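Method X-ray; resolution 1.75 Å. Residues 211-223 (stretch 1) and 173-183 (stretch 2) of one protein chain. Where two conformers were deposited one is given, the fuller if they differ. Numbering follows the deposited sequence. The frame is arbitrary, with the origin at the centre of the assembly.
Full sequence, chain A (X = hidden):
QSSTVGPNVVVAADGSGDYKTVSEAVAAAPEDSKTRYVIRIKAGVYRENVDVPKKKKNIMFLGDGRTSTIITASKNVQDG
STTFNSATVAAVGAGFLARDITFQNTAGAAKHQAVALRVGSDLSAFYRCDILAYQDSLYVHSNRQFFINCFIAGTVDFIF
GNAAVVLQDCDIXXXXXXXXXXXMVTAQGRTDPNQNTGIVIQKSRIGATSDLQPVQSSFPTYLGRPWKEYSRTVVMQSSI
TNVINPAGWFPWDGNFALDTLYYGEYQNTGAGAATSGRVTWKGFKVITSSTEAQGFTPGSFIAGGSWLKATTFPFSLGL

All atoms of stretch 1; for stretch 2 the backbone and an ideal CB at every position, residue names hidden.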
ATOM      1  N   ASP A 211     -19.637  -5.777  -3.109  1.00 12.64           N
ATOM      2  CA  ASP A 211     -19.926  -6.534  -4.326  1.00 11.99           C
ATOM      3  C   ASP A 211     -19.262  -7.906  -4.400  1.00 10.67           C
ATOM      4  O   ASP A 211     -19.572  -8.695  -5.292  1.00 10.68           O
ATOM      5  CB  ASP A 211     -19.622  -5.725  -5.607  1.00 12.57           C
ATOM      6  CG  ASP A 211     -18.156  -5.309  -5.747  1.00 15.92           C
ATOM      7  OD1 ASP A 211     -17.269  -5.858  -5.057  1.00 13.55           O
ATOM      8  OD2 ASP A 211     -17.894  -4.420  -6.588  1.00 15.94           O
ATOM      9  N   LEU A 212     -18.370  -8.203  -3.457  1.00 10.28           N
ATOM     10  CA  LEU A 212     -17.701  -9.507  -3.430  1.00  8.95           C
ATOM     11  C   LEU A 212     -18.297 -10.459  -2.390  1.00  9.60           C
ATOM     12  O   LEU A 212     -18.456 -11.650  -2.656  1.00  8.35           O
ATOM     13  CB  LEU A 212     -16.195  -9.346  -3.147  1.00  8.80           C
ATOM     14  CG  LEU A 212     -15.395 -10.636  -2.887  1.00  6.61           C
ATOM     15  CD1 LEU A 212     -15.432 -11.535  -4.116  1.00  7.11           C
ATOM     16  CD2 LEU A 212     -13.953 -10.292  -2.526  1.00  7.90           C
ATOM     17  N   GLN A 213     -18.634  -9.930  -1.216  1.00 10.69           N
ATOM     18  CA  GLN A 213     -19.162 -10.747  -0.118  1.00 13.21           C
ATOM     19  C   GLN A 213     -20.209 -11.813  -0.477  1.00 13.88           C
ATOM     20  O   GLN A 213     -20.093 -12.964  -0.051  1.00 13.06           O
ATOM     21  CB  GLN A 213     -19.703  -9.839   0.996  1.00 15.15           C
ATOM     22  CG  GLN A 213     -19.722 -10.499   2.375  1.00 21.13           C
ATOM     23  CD  GLN A 213     -20.825 -11.534   2.528  1.00 24.69           C
ATOM     24  OE1 GLN A 213     -20.690 -12.497   3.288  1.00 26.50           O
ATOM     25  NE2 GLN A 213     -21.931 -11.331   1.818  1.00 25.76           N
ATOM     26  N   PRO A 214     -21.244 -11.449  -1.252  1.00 14.30           N
ATOM     27  CA  PRO A 214     -22.286 -12.414  -1.633  1.00 15.03           C
ATOM     28  C   PRO A 214     -21.829 -13.563  -2.540  1.00 14.72           C
ATOM     29  O   PRO A 214     -22.479 -14.611  -2.594  1.00 14.90           O
ATOM     30  CB  PRO A 214     -23.329 -11.540  -2.330  1.00 16.22           C
ATOM     31  CG  PRO A 214     -23.138 -10.198  -1.687  1.00 18.02           C
ATOM     32  CD  PRO A 214     -21.638 -10.083  -1.636  1.00 15.31           C
ATOM     33  N   VAL A 215     -20.717 -13.373  -3.245  1.00 13.23           N
ATOM     34  CA  VAL A 215     -20.218 -14.390  -4.169  1.00 11.46           C
ATOM     35  C   VAL A 215     -18.779 -14.850  -3.921  1.00 10.88           C
ATOM     36  O   VAL A 215     -18.080 -15.253  -4.855  1.00  9.76           O
ATOM     37  CB  VAL A 215     -20.336 -13.895  -5.633  1.00 12.10           C
ATOM     38  CG1 VAL A 215     -21.806 -13.768  -6.025  1.00 12.40           C
ATOM     39  CG2 VAL A 215     -19.643 -12.546  -5.785  1.00 11.06           C
ATOM     40  N   GLN A 216     -18.340 -14.805  -2.666  1.00 10.68           N
ATOM     41  CA  GLN A 216     -16.986 -15.227  -2.322  1.00 13.15           C
ATOM     42  C   GLN A 216     -16.702 -16.654  -2.791  1.00 14.92           C
ATOM     43  O   GLN A 216     -15.564 -16.989  -3.121  1.00 16.01           O
ATOM     44  CB  GLN A 216     -16.767 -15.126  -0.805  1.00 12.47           C
ATOM     45  CG  GLN A 216     -16.759 -13.698  -0.282  1.00 11.35           C
ATOM     46  CD  GLN A 216     -16.600 -13.607   1.227  1.00  9.47           C
ATOM     47  OE1 GLN A 216     -16.512 -12.514   1.779  1.00 11.96           O
ATOM     48  NE2 GLN A 216     -16.569 -14.754   1.900  1.00  9.84           N
ATOM     49  N   SER A 217     -17.741 -17.484  -2.833  1.00 16.88           N
ATOM     50  CA  SER A 217     -17.598 -18.876  -3.254  1.00 18.64           C
ATOM     51  C   SER A 217     -17.403 -19.049  -4.763  1.00 18.81           C
ATOM     52  O   SER A 217     -17.313 -20.176  -5.252  1.00 21.03           O
ATOM     53  CB  SER A 217     -18.820 -19.688  -2.804  1.00 20.02           C
ATOM     54  OG  SER A 217     -20.012 -19.210  -3.410  1.00 21.92           O
ATOM     55  N   SER A 218     -17.347 -17.938  -5.493  1.00 16.58           N
ATOM     56  CA  SER A 218     -17.151 -17.976  -6.944  1.00 14.59           C
ATOM     57  C   SER A 218     -15.829 -17.325  -7.356  1.00 14.22           C
ATOM     58  O   SER A 218     -15.372 -17.502  -8.486  1.00 13.04           O
ATOM     59  CB  SER A 218     -18.303 -17.265  -7.668  1.00 14.77           C
ATOM     60  OG  SER A 218     -19.523 -17.984  -7.566  1.00 14.99           O
ATOM     61  N   PHE A 219     -15.227 -16.570  -6.436  1.00 12.69           N
ATOM     62  CA  PHE A 219     -13.963 -15.869  -6.686  1.00 12.63           C
ATOM     63  C   PHE A 219     -13.030 -16.021  -5.472  1.00 12.09           C
ATOM     64  O   PHE A 219     -13.047 -15.189  -4.561  1.00 15.28           O
ATOM     65  CB  PHE A 219     -14.233 -14.376  -6.926  1.00 11.95           C
ATOM     66  CG  PHE A 219     -15.198 -14.094  -8.052  1.00 11.82           C
ATOM     67  CD1 PHE A 219     -14.774 -14.115  -9.377  1.00 11.80           C
ATOM     68  CD2 PHE A 219     -16.534 -13.798  -7.783  1.00 10.91           C
ATOM     69  CE1 PHE A 219     -15.663 -13.842 -10.419  1.00 11.30           C
ATOM     70  CE2 PHE A 219     -17.433 -13.525  -8.818  1.00 10.95           C
ATOM     71  CZ  PHE A 219     -16.994 -13.546 -10.138  1.00 11.74           C
ATOM     72  N   PRO A 220     -12.199 -17.077  -5.448  1.00 11.14           N
ATOM     73  CA  PRO A 220     -11.267 -17.325  -4.336  1.00 11.03           C
ATOM     74  C   PRO A 220     -10.289 -16.175  -4.067  1.00 10.28           C
ATOM     75  O   PRO A 220      -9.849 -15.504  -4.998  1.00 10.75           O
ATOM     76  CB  PRO A 220     -10.539 -18.596  -4.771  1.00 10.98           C
ATOM     77  CG  PRO A 220     -11.532 -19.282  -5.663  1.00 12.96           C
ATOM     78  CD  PRO A 220     -12.075 -18.129  -6.472  1.00 11.32           C
ATOM     79  N   THR A 221      -9.951 -15.962  -2.795  1.00  8.23           N
ATOM     80  CA  THR A 221      -9.014 -14.906  -2.396  1.00  7.15           C
ATOM     81  C   THR A 221      -7.954 -15.468  -1.433  1.00  6.76           C
ATOM     82  O   THR A 221      -8.287 -16.198  -0.496  1.00  5.84           O
ATOM     83  CB  THR A 221      -9.756 -13.737  -1.692  1.00  8.17           C
ATOM     84  OG1 THR A 221     -10.718 -13.166  -2.589  1.00  8.05           O
ATOM     85  CG2 THR A 221      -8.767 -12.648  -1.255  1.00  7.94           C
ATOM     86  N   TYR A 222      -6.685 -15.130  -1.668  1.00  5.72           N
ATOM     87  CA  TYR A 222      -5.580 -15.598  -0.819  1.00  5.25           C
ATOM     88  C   TYR A 222      -4.764 -14.417  -0.276  1.00  4.70           C
ATOM     89  O   TYR A 222      -4.838 -13.309  -0.811  1.00  5.06           O
ATOM     90  CB  TYR A 222      -4.642 -16.525  -1.611  1.00  5.56           C
ATOM     91  CG  TYR A 222      -5.300 -17.756  -2.204  1.00  5.70           C
ATOM     92  CD1 TYR A 222      -6.019 -17.681  -3.397  1.00  8.13           C
ATOM     93  CD2 TYR A 222      -5.210 -18.996  -1.566  1.00  6.26           C
ATOM     94  CE1 TYR A 222      -6.634 -18.813  -3.944  1.00  8.92           C
ATOM     95  CE2 TYR A 222      -5.823 -20.132  -2.103  1.00  7.36           C
ATOM     96  CZ  TYR A 222      -6.531 -20.034  -3.290  1.00  8.91           C
ATOM     97  OH  TYR A 222      -7.136 -21.155  -3.825  1.00 10.63           O
ATOM     98  N   LEU A 223      -3.991 -14.655   0.785  1.00  3.39           N
ATOM     99  CA  LEU A 223      -3.158 -13.607   1.378  1.00  4.39           C
ATOM    100  C   LEU A 223      -1.965 -13.218   0.486  1.00  5.35           C
ATOM    101  O   LEU A 223      -1.437 -12.108   0.610  1.00  5.14           O
ATOM    102  CB  LEU A 223      -2.670 -14.035   2.776  1.00  4.56           C
ATOM    103  CG  LEU A 223      -3.754 -14.169   3.864  1.00  5.91           C
ATOM    104  CD1 LEU A 223      -3.183 -14.873   5.102  1.00  5.57           C
ATOM    105  CD2 LEU A 223      -4.288 -12.785   4.237  1.00  5.08           C
ATOM    106  N   UNK A 173      -9.476  -4.421   1.818  1.00  6.12           N
ATOM    107  CA  UNK A 173     -10.577  -5.188   1.219  1.00  6.98           C
ATOM    108  C   UNK A 173     -10.397  -5.632  -0.237  1.00  6.80           C
ATOM    109  O   UNK A 173     -10.031  -4.833  -1.099  1.00  6.77           O
ATOM    110  CB  UNK A 173     -11.853  -4.349   1.305  1.00  6.98           C
ATOM    111  N   UNK A 174     -10.683  -6.903  -0.509  1.00  7.02           N
ATOM    112  CA  UNK A 174     -10.615  -7.423  -1.872  1.00  6.94           C
ATOM    113  C   UNK A 174     -11.982  -7.133  -2.508  1.00  7.53           C
ATOM    114  O   UNK A 174     -13.002  -7.140  -1.812  1.00  7.02           O
ATOM    115  CB  UNK A 174     -10.277  -8.915  -1.898  1.00  6.94           C
ATOM    116  N   UNK A 175     -12.006  -6.861  -3.812  1.00  7.09           N
ATOM    117  CA  UNK A 175     -13.269  -6.580  -4.502  1.00  8.39           C
ATOM    118  C   UNK A 175     -13.556  -7.653  -5.562  1.00  7.89           C
ATOM    119  O   UNK A 175     -12.746  -8.557  -5.765  1.00  7.32           O
ATOM    120  CB  UNK A 175     -13.227  -5.194  -5.149  1.00  8.39           C
ATOM    121  N   UNK A 176     -14.708  -7.560  -6.220  0.50  8.69           N
ATOM    122  CA  UNK A 176     -15.080  -8.545  -7.243  0.50  9.59           C
ATOM    123  C   UNK A 176     -14.285  -8.340  -8.536  0.50  9.26           C
ATOM    124  O   UNK A 176     -14.331  -7.270  -9.138  0.50  9.99           O
ATOM    125  CB  UNK A 176     -16.579  -8.461  -7.536  0.50  9.59           C
ATOM    126  N   UNK A 177     -13.552  -9.379  -8.972  1.00  9.01           N
ATOM    127  CA  UNK A 177     -12.742  -9.333 -10.193  1.00  9.54           C
ATOM    128  C   UNK A 177     -13.485  -9.805 -11.446  1.00 11.19           C
ATOM    129  O   UNK A 177     -14.710  -9.917 -11.452  1.00 10.11           O
ATOM    130  CB  UNK A 177     -11.487 -10.188 -10.003  1.00  9.54           C
ATOM    131  N   UNK A 178     -12.722 -10.083 -12.499  1.00 12.69           N
ATOM    132  CA  UNK A 178     -13.304 -10.551 -13.744  1.00 15.07           C
ATOM    133  C   UNK A 178     -13.565 -12.047 -13.716  1.00 15.99           C
ATOM    134  O   UNK A 178     -13.025 -12.768 -12.877  1.00 14.42           O
ATOM    135  CB  UNK A 178     -12.388 -10.202 -14.919  1.00 15.07           C
ATOM    136  N   UNK A 179     -14.388 -12.519 -14.646  1.00 17.86           N
ATOM    137  CA  UNK A 179     -14.736 -13.935 -14.713  1.00 19.88           C
ATOM    138  C   UNK A 179     -13.521 -14.864 -14.739  1.00 19.51           C
ATOM    139  O   UNK A 179     -12.619 -14.705 -15.563  1.00 20.55           O
ATOM    140  CB  UNK A 179     -15.594 -14.190 -15.954  1.00 19.88           C
ATOM    141  N   UNK A 180     -13.505 -15.827 -13.820  1.00 19.75           N
ATOM    142  CA  UNK A 180     -12.418 -16.789 -13.756  1.00 18.75           C
ATOM    143  C   UNK A 180     -11.145 -16.370 -13.039  1.00 17.96           C
ATOM    144  O   UNK A 180     -10.204 -17.161 -12.948  1.00 17.73           O
ATOM    145  CB  UNK A 180     -12.045 -17.183 -15.187  1.00 18.75           C
ATOM    146  N   UNK A 181     -11.103 -15.143 -12.525  1.00 15.34           N
ATOM    147  CA  UNK A 181      -9.914 -14.654 -11.827  1.00 14.16           C
ATOM    148  C   UNK A 181      -9.890 -14.998 -10.337  1.00 12.75           C
ATOM    149  O   UNK A 181     -10.930 -15.262  -9.733  1.00 12.39           O
ATOM    150  CB  UNK A 181      -9.814 -13.136 -11.994  1.00 14.16           C
ATOM    151  N   UNK A 182      -8.687 -14.988  -9.761  1.00 11.54           N
ATOM    152  CA  UNK A 182      -8.476 -15.260  -8.337  1.00 11.26           C
ATOM    153  C   UNK A 182      -7.719 -14.077  -7.719  1.00  9.39           C
ATOM    154  O   UNK A 182      -6.720 -13.624  -8.280  1.00 10.96           O
ATOM    155  CB  UNK A 182      -7.708 -16.568  -8.134  1.00 11.26           C
ATOM    156  N   UNK A 183      -8.190 -13.581  -6.572  1.00  7.60           N
ATOM    157  CA  UNK A 183      -7.556 -12.441  -5.899  1.00  5.51           C
ATOM    158  C   UNK A 183      -6.342 -12.839  -5.047  1.00  5.60           C
ATOM    159  O   UNK A 183      -6.315 -13.927  -4.472  1.00  4.94           O
ATOM    160  CB  UNK A 183      -8.584 -11.733  -5.015  1.00  5.51           C
TER

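Position 173 has nothing of stretch 1 within 5.5 Å of its ideal CB, so no rule is set there; His173 makes no contact with stretch 1.

At 174 the CB points toward stretch 1, 4.0 Å from Leu212 CD2 and 4.1 Å from Thr221 CG2. Two methyls that close favour a small apolar side chain. Ala174 fits, its CB 3.9 Å from Leu212 CD2.

Position 175 leads away overall, though its ideal CB lies 4.1 Å from Asp211 OD1. A polar or basic chain would suit. Arg175 answers indirectly: its NH2 donates to the O of water 1 (3.1 Å), which donates to Asp211 OD2 (2.7 Å).

Position 176 faces stretch 1, with Asp211 OD1 and Asp211 O both 3.7 Å from the ideal CB. The backbone already serves the carboxylate, 176 N donating to Asp211 OD1 at 3.3 Å. Two acceptors so near suit a donor, or a basic chain drawn by the acid; several lengths could serve. In the conformer given, one of two, Arg176 NE donates to Asp211 O at 2.7 Å, though the NE to CZ distance within Arg176, 2.8 Å, is too long for a bond and the detail deserves caution.

At 177 the CB points sideways, 5.2 Å from Phe219 CD1. A compact apolar group would meet the ring; Pro177 brings its CG to 3.7 Å from Phe219 CD1.

Positions 178 to 181 form a type II turn, whose CB vectors at 178, 179 and 180 point away. Many residues would suit 178 and 179, which are Gly178 and Ser179. Position 180, at phi 82° and psi -1°, would jam a CB against the preceding carbonyl O; it is Gly180. At 181 the CB is sideways, with nothing of stretch 1 near, so a polar chain is free to turn back on its own loop: Gln181 OE1 accepts from Gly178 N at 2.9 Å.

Position 182 points sideways, its CB 3.9 Å from Pro220 O. A long chain with an aliphatic stem would suit. Lys182 lays CG 4.2 Å from Pro220 CD, while its end leads away.

Position 183 pairs in parallel with Thr221: 183 N donates to Pro220 O (3.0 Å), and Tyr222 N to 183 O (3.1 Å). Its CB shares a sheet face with Thr221, 3.5 Å from Thr221 OG1, so serine, threonine or asparagine would suit. Asn183 ND2 donates to Thr221 OG1 (3.3 Å) and to Arg175 O (3.2 Å), tying the strand to its own loop.

Stretch 2 173-183: HARRPGSGQKN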
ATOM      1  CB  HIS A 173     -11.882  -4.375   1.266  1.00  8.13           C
ATOM      2  CG  HIS A 173     -12.391  -4.091   2.645  1.00  9.39           C
ATOM      3  ND1 HIS A 173     -13.575  -3.421   2.869  1.00 11.45           N
ATOM      4  CD2 HIS A 173     -11.881  -4.372   3.868  1.00 11.05           C
ATOM      5  CE1 HIS A 173     -13.772  -3.301   4.171  1.00 12.41           C
ATOM      6  NE2 HIS A 173     -12.759  -3.869   4.798  1.00 12.85           N
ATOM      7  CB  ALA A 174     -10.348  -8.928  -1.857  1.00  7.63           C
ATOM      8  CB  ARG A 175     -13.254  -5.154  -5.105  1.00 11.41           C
ATOM      9  CG  ARG A 175     -12.216  -4.871  -6.185  1.00 11.92           C
ATOM     10  CD  ARG A 175     -11.859  -3.357  -6.302  1.00 12.69           C
ATOM     11  NE  ARG A 175     -13.003  -2.480  -6.575  1.00 12.58           N
ATOM     12  CZ  ARG A 175     -12.910  -1.181  -6.872  1.00 11.14           C
ATOM     13  NH1 ARG A 175     -11.725  -0.586  -6.943  1.00  8.36           N
ATOM     14  NH2 ARG A 175     -14.007  -0.467  -7.098  1.00 11.37           N
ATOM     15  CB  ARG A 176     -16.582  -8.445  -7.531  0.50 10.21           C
ATOM     16  CG  ARG A 176     -17.034  -9.267  -8.727  0.50 12.54           C
ATOM     17  CD  ARG A 176     -18.554  -9.292  -8.853  0.50 13.06           C
ATOM     18  NE  ARG A 176     -19.502  -9.299  -7.918  0.50 11.55           N
ATOM     19  CZ  ARG A 176     -20.233  -9.959 -10.536  0.50 12.23           C
ATOM     20  NH1 ARG A 176     -21.218  -9.749  -9.674  0.50 12.19           N
ATOM     21  NH2 ARG A 176     -20.510 -10.361 -11.769  0.50 11.14           N
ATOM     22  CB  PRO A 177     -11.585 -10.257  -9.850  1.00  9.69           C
ATOM     23  CG  PRO A 177     -12.303 -11.369  -9.139  1.00  9.29           C
ATOM     24  CD  PRO A 177     -13.305 -10.638  -8.239  1.00  9.44           C
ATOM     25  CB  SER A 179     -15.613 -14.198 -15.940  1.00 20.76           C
ATOM     26  OG  SER A 179     -16.122 -15.519 -15.925  1.00 24.82           O
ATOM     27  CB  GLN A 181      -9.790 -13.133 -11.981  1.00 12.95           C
ATOM     28  CG  GLN A 181      -9.572 -12.645 -13.406  1.00 16.08           C
ATOM     29  CD  GLN A 181      -9.144 -11.188 -13.467  1.00 15.16           C
ATOM     30  OE1 GLN A 181      -9.847 -10.293 -12.993  1.00 15.32           O
ATOM     31  NE2 GLN A 181      -7.978 -10.944 -14.054  1.00 15.97           N
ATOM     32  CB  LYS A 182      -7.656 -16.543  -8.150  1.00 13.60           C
ATOM     33  CG  LYS A 182      -8.415 -17.824  -8.462  1.00 18.66           C
ATOM     34  CD  LYS A 182      -7.553 -19.052  -8.211  1.00 22.73           C
ATOM     35  CE  LYS A 182      -6.504 -19.237  -9.296  1.00 24.48           C
ATOM     36  NZ  LYS A 182      -7.122 -19.579 -10.611  1.00 27.50           N
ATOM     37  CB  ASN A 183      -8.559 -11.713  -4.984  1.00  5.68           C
ATOM     38  CG  ASN A 183      -9.736 -11.106  -5.740  1.00  6.33           C
ATOM     39  OD1 ASN A 183      -9.588 -10.613  -6.857  1.00  7.46           O
ATOM     40  ND2 ASN A 183     -10.909 -11.114  -5.111  1.00  7.30           N
TER
HETATM   41  O   HOH W   1     -16.108  -2.446  -5.920  1.00 30.50           O
HETATM   42  O   HOH W   2     -15.497  -4.668  -8.241  1.00 16.10           O
HETATM   43  O   HOH W   3     -13.026 -17.307 -10.260  1.00 17.00           O
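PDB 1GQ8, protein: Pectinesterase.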